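Local coordinates for protein enoyl-CoA hydratase/isomerase (Mycobacterium abscessus, PDB 3QXZ) that probably acts as an enoyl-CoA hydratase or isomerase of the crotonase family, working on the double bond of fatty acyl-CoA thioesters, at residues 123-127 / 189-193; 92-96 / 118-122. All blocks are in the same frame, centred on the assembly; numbering follows the deposited sequence.

Interaction 1 of 2, residues 123-127 / 189-193; sequences RILAE and VLGAA
I124 points at helix 189-193 and A126 brushes it with its methyl, across a short-segment axis distance of 8.6 Å, strand and helix running nearly antiparallel at 163°. This is a helix laid on the parallel part of a crotonase-fold beta-sheet: strand 122-126 lies between strands 101-105 and 182-184, and the chain turns back from strand 182-184 into helix 186-203 to cover it. No hydrogen bond crosses, as expected where strand backbones are occupied by neighbouring strands and helix backbones by their own i to i+4 bonds, so the join is made by small and branched apolar side chains.

V189 meets the strand with both methyls. Its CG1, set anti to the backbone N (chi1 170°), reaches I124 O at 3.5 Å and passes I124 CG2 at 3.9 Å. CG2 of V189 spreads the other way along the strand, lying 3.7 Å from A126 N and touching the A126 methyl. A short branched residue fits here because the backbones come close, with the CA atoms of A126 and V189 6.3 Å apart. Opposite the next turn of the helix, the strand residue I124 supplies the bulk. Its side chain slides past that of V189 in the opposite direction, and the extended CG1-CD1 arm (chi2 175°) lies against A192 and A193, whose single methyls let the helix approach the strand closely. A193 also packs on I102 and A104 of the adjoining strand, while L184 flanks both I124 and A192. The end of the arm presses against helix backbone as well as methyls: I124 CD1 is 3.7 Å from A193 N.

Interaction 2 of 2, residues 92-96 / 118-122; sequences PAAFE and LHADI
F95 turns the edge of its ring toward the face of H119, a T-shaped pair with centroids 5.4 Å apart and planes at 80°. The touching corner is F95 CE2, which lies over one face of the imidazole, off toward its rim and 3.9 Å from H119 CD2. F95 reaches it from the sterically tight rotamer in which CG sits between the backbone N and the carbonyl carbon (chi1 62°). That folds the phenyl ring back over its own segment, where the A93 methyl rests on one of its faces, while H119 O lies at the ring edge near its plane.

Two alanines complete the seat of the histidine, small enough to let the loops close to 5.3 Å between the CA atoms of A94 and H119. A93 CB approaches the imidazole obliquely, 3.6 Å from H119 ND1, and A94 CB packs against H119 CB and H119 O. Histidine suits this buried place because its ring offers a face to the phenyl and two polar atoms at its edge. Water 1 lies in the imidazole plane, 2.6 Å from H119 ND1, and accepts a hydrogen bond from A94 N, bridging the loops; H119 NE2 is hydrogen-bonded to A144 O. Both ring nitrogens are thus engaged, which fixes the flip of the ring. Segment 92-96 is itself braced by the backbone bond from E96 N to A93 O.

The contact lies deep in the chain, where two loops of the crotonase fold lead into the adjacent parallel strands 101-105 and 122-126, the second of them coming from helix 112-117. W148 and W217 also meet the F95 ring, A94 and A120 pack on V101, and K213 of helix 206-222 hydrogen-bonds A94 O and forms a salt bridge with D121.

Both contacts are buried, and the chain passes directly from one to the other: segment 118-122 of interaction 2 runs into the strand that interaction 1 covers. Their centres nevertheless lie about 16 Å apart: interaction 2 is made just before the start of the strand, interaction 1 along its middle and C-terminal part, and R123 NH1 packs on L118 where they adjoin. Interaction 1 joins strand to helix by apolar side chains packing on each other and on backbone, with no hydrogen bond across. Interaction 2, nearer the centre of the chain, joins a short 3-10 segment and its loop to another loop, with more varied chemistry: an edge-to-face pair, a bridging water and bonds to surrounding residues. The buried surfaces are almost equal, 217 and 218 Å².

Interaction 1 of 2, residues 123-127 / 189-193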
loop_
_atom_site.group_PDB
_atom_site.type_symbol
_atom_site.label_atom_id
_atom_site.label_comp_id
_atom_site.label_asym_id
_atom_site.label_seq_id
_atom_site.Cartn_x
_atom_site.Cartn_y
_atom_site.Cartn_z
ATOM N N ARG A 123 -10.996 2.546 10.367
ATOM C CA ARG A 123 -12.382 2.221 9.995
ATOM C C ARG A 123 -12.769 0.845 10.516
ATOM O O ARG A 123 -12.042 -0.130 10.335
ATOM C CB ARG A 123 -12.566 2.236 8.468
ATOM C CG ARG A 123 -12.863 3.618 7.899
ATOM C CD ARG A 123 -12.684 3.703 6.365
ATOM N NE ARG A 123 -11.291 3.437 6.008
ATOM C CZ ARG A 123 -10.289 4.269 6.245
ATOM N NH1 ARG A 123 -10.498 5.489 6.749
ATOM N NH2 ARG A 123 -9.063 3.855 6.002
ATOM N N ILE A 124 -13.946 0.794 11.133
ATOM C CA ILE A 124 -14.572 -0.476 11.498
ATOM C C ILE A 124 -15.877 -0.514 10.721
ATOM O O ILE A 124 -16.689 0.427 10.825
ATOM C CB ILE A 124 -14.822 -0.555 13.016
ATOM C CG1 ILE A 124 -13.488 -0.443 13.780
ATOM C CG2 ILE A 124 -15.547 -1.879 13.375
ATOM C CD1 ILE A 124 -13.688 -0.395 15.312
ATOM N N LEU A 125 -16.062 -1.570 9.920
ATOM C CA LEU A 125 -17.235 -1.679 9.027
ATOM C C LEU A 125 -18.206 -2.781 9.434
ATOM O O LEU A 125 -17.805 -3.852 9.886
ATOM C CB LEU A 125 -16.802 -1.888 7.556
ATOM C CG LEU A 125 -16.576 -0.644 6.694
ATOM C CD1 LEU A 125 -15.471 0.258 7.237
ATOM C CD2 LEU A 125 -16.236 -1.065 5.246
ATOM N N ALA A 126 -19.480 -2.493 9.216
ATOM C CA ALA A 126 -20.567 -3.448 9.450
ATOM C C ALA A 126 -20.576 -4.511 8.351
ATOM O O ALA A 126 -20.618 -4.182 7.155
ATOM C CB ALA A 126 -21.886 -2.711 9.456
ATOM N N GLU A 127 -20.621 -5.785 8.757
ATOM C CA GLU A 127 -20.705 -6.891 7.792
ATOM C C GLU A 127 -21.917 -6.827 6.856
ATOM O O GLU A 127 -21.844 -7.264 5.701
ATOM C CB GLU A 127 -20.638 -8.240 8.527
ATOM C CG GLU A 127 -19.225 -8.536 9.029
ATOM C CD GLU A 127 -19.182 -9.597 10.128
ATOM O OE1 GLU A 127 -20.235 -10.186 10.452
ATOM O OE2 GLU A 127 -18.081 -9.837 10.670
ATOM N N VAL A 189 -20.449 -2.513 15.896
ATOM C CA VAL A 189 -19.437 -1.599 15.317
ATOM C C VAL A 189 -19.145 -0.371 16.190
ATOM O O VAL A 189 -17.968 -0.089 16.496
ATOM C CB VAL A 189 -19.864 -1.155 13.900
ATOM C CG1 VAL A 189 -18.965 -0.024 13.386
ATOM C CG2 VAL A 189 -19.804 -2.342 12.919
ATOM N N LEU A 190 -20.184 0.353 16.602
ATOM C CA LEU A 190 -19.972 1.557 17.385
ATOM C C LEU A 190 -19.317 1.250 18.726
ATOM O O LEU A 190 -18.394 1.945 19.144
ATOM C CB LEU A 190 -21.280 2.344 17.566
ATOM C CG LEU A 190 -21.176 3.657 18.360
ATOM C CD1 LEU A 190 -20.108 4.637 17.813
ATOM C CD2 LEU A 190 -22.569 4.325 18.435
ATOM N N GLY A 191 -19.779 0.197 19.407
ATOM C CA GLY A 191 -19.188 -0.201 20.680
ATOM C C GLY A 191 -17.709 -0.530 20.554
ATOM O O GLY A 191 -16.919 -0.182 21.429
ATOM N N ALA A 192 -17.323 -1.204 19.467
ATOM C CA ALA A 192 -15.907 -1.511 19.261
ATOM C C ALA A 192 -15.099 -0.230 19.033
ATOM O O ALA A 192 -13.999 -0.078 19.563
ATOM C CB ALA A 192 -15.716 -2.475 18.089
ATOM N N ALA A 193 -15.649 0.695 18.254
ATOM C CA ALA A 193 -14.980 1.969 18.010
ATOM C C ALA A 193 -14.797 2.759 19.320
ATOM O O ALA A 193 -13.731 3.339 19.574
ATOM C CB ALA A 193 -15.746 2.781 16.975
#

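Interaction 2 of 2, residues 92-96 / 118-122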
loop_
_atom_site.group_PDB
_atom_site.type_symbol
_atom_site.label_atom_id
_atom_site.label_comp_id
_atom_site.label_asym_id
_atom_site.label_seq_id
_atom_site.Cartn_x
_atom_site.Cartn_y
_atom_site.Cartn_z
ATOM N N PRO A 92 -11.605 21.195 7.493
ATOM C CA PRO A 92 -10.468 20.322 7.203
ATOM C C PRO A 92 -10.889 18.865 7.090
ATOM O O PRO A 92 -11.968 18.471 7.596
ATOM C CB PRO A 92 -9.591 20.485 8.444
ATOM C CG PRO A 92 -10.553 20.778 9.532
ATOM C CD PRO A 92 -11.561 21.697 8.873
ATOM N N ALA A 93 -10.043 18.080 6.441
ATOM C CA ALA A 93 -10.230 16.621 6.345
ATOM C C ALA A 93 -9.773 16.026 7.679
ATOM O O ALA A 93 -8.913 16.579 8.368
ATOM C CB ALA A 93 -9.402 16.059 5.229
ATOM N N ALA A 94 -10.327 14.879 8.038
ATOM C CA ALA A 94 -9.972 14.242 9.304
ATOM C C ALA A 94 -8.459 14.004 9.412
ATOM O O ALA A 94 -7.890 14.136 10.512
ATOM C CB ALA A 94 -10.749 12.947 9.475
ATOM N N PHE A 95 -7.814 13.660 8.289
ATOM C CA PHE A 95 -6.381 13.342 8.305
ATOM C C PHE A 95 -5.480 14.588 8.461
ATOM O O PHE A 95 -4.264 14.430 8.568
ATOM C CB PHE A 95 -5.974 12.485 7.078
ATOM C CG PHE A 95 -6.195 13.160 5.772
ATOM C CD1 PHE A 95 -5.309 14.135 5.310
ATOM C CD2 PHE A 95 -7.302 12.826 4.991
ATOM C CE1 PHE A 95 -5.535 14.799 4.092
ATOM C CE2 PHE A 95 -7.534 13.470 3.769
ATOM C CZ PHE A 95 -6.664 14.448 3.322
ATOM N N GLU A 96 -6.070 15.787 8.490
ATOM C CA GLU A 96 -5.321 17.018 8.725
ATOM C C GLU A 96 -5.272 17.379 10.205
ATOM O O GLU A 96 -4.548 18.304 10.595
ATOM C CB GLU A 96 -5.946 18.178 7.927
ATOM C CG GLU A 96 -5.679 18.034 6.431
ATOM C CD GLU A 96 -6.409 19.014 5.516
ATOM O OE1 GLU A 96 -7.512 19.471 5.828
ATOM O OE2 GLU A 96 -5.874 19.282 4.415
ATOM N N LEU A 118 -13.129 7.437 4.256
ATOM C CA LEU A 118 -11.712 7.182 3.961
ATOM C C LEU A 118 -10.782 8.245 4.544
ATOM O O LEU A 118 -9.573 8.043 4.549
ATOM C CB LEU A 118 -11.466 7.041 2.462
ATOM C CG LEU A 118 -12.179 5.903 1.742
ATOM C CD1 LEU A 118 -11.776 5.944 0.262
ATOM C CD2 LEU A 118 -11.901 4.507 2.351
ATOM N N HIS A 119 -11.311 9.372 5.044
ATOM C CA HIS A 119 -10.432 10.371 5.674
ATOM C C HIS A 119 -10.008 9.943 7.068
ATOM O O HIS A 119 -9.019 10.473 7.588
ATOM C CB HIS A 119 -11.123 11.722 5.803
ATOM C CG HIS A 119 -11.392 12.402 4.505
ATOM N ND1 HIS A 119 -11.977 13.643 4.450
ATOM C CD2 HIS A 119 -11.155 12.026 3.228
ATOM C CE1 HIS A 119 -12.085 14.011 3.182
ATOM N NE2 HIS A 119 -11.602 13.047 2.423
ATOM N N ALA A 120 -10.769 9.049 7.705
ATOM C CA ALA A 120 -10.486 8.658 9.087
ATOM C C ALA A 120 -9.192 7.839 9.180
ATOM O O ALA A 120 -8.763 7.197 8.210
ATOM C CB ALA A 120 -11.655 7.858 9.683
ATOM N N ASP A 121 -8.563 7.863 10.352
ATOM C CA ASP A 121 -7.365 7.044 10.568
ATOM C C ASP A 121 -7.674 5.559 10.527
ATOM O O ASP A 121 -6.890 4.753 10.008
ATOM C CB ASP A 121 -6.752 7.407 11.917
ATOM C CG ASP A 121 -6.408 8.862 12.013
ATOM O OD1 ASP A 121 -5.694 9.354 11.105
ATOM O OD2 ASP A 121 -6.854 9.527 12.976
ATOM N N ILE A 122 -8.821 5.217 11.099
ATOM C CA ILE A 122 -9.190 3.831 11.387
ATOM C C ILE A 122 -10.663 3.667 11.006
ATOM O O ILE A 122 -11.481 4.563 11.259
ATOM C CB ILE A 122 -8.976 3.547 12.889
ATOM C CG1 ILE A 122 -7.480 3.669 13.253
ATOM C CG2 ILE A 122 -9.584 2.168 13.312
ATOM C CD1 ILE A 122 -7.191 3.894 14.779
HETATM O O HOH W 1 -12.895 14.649 6.632
#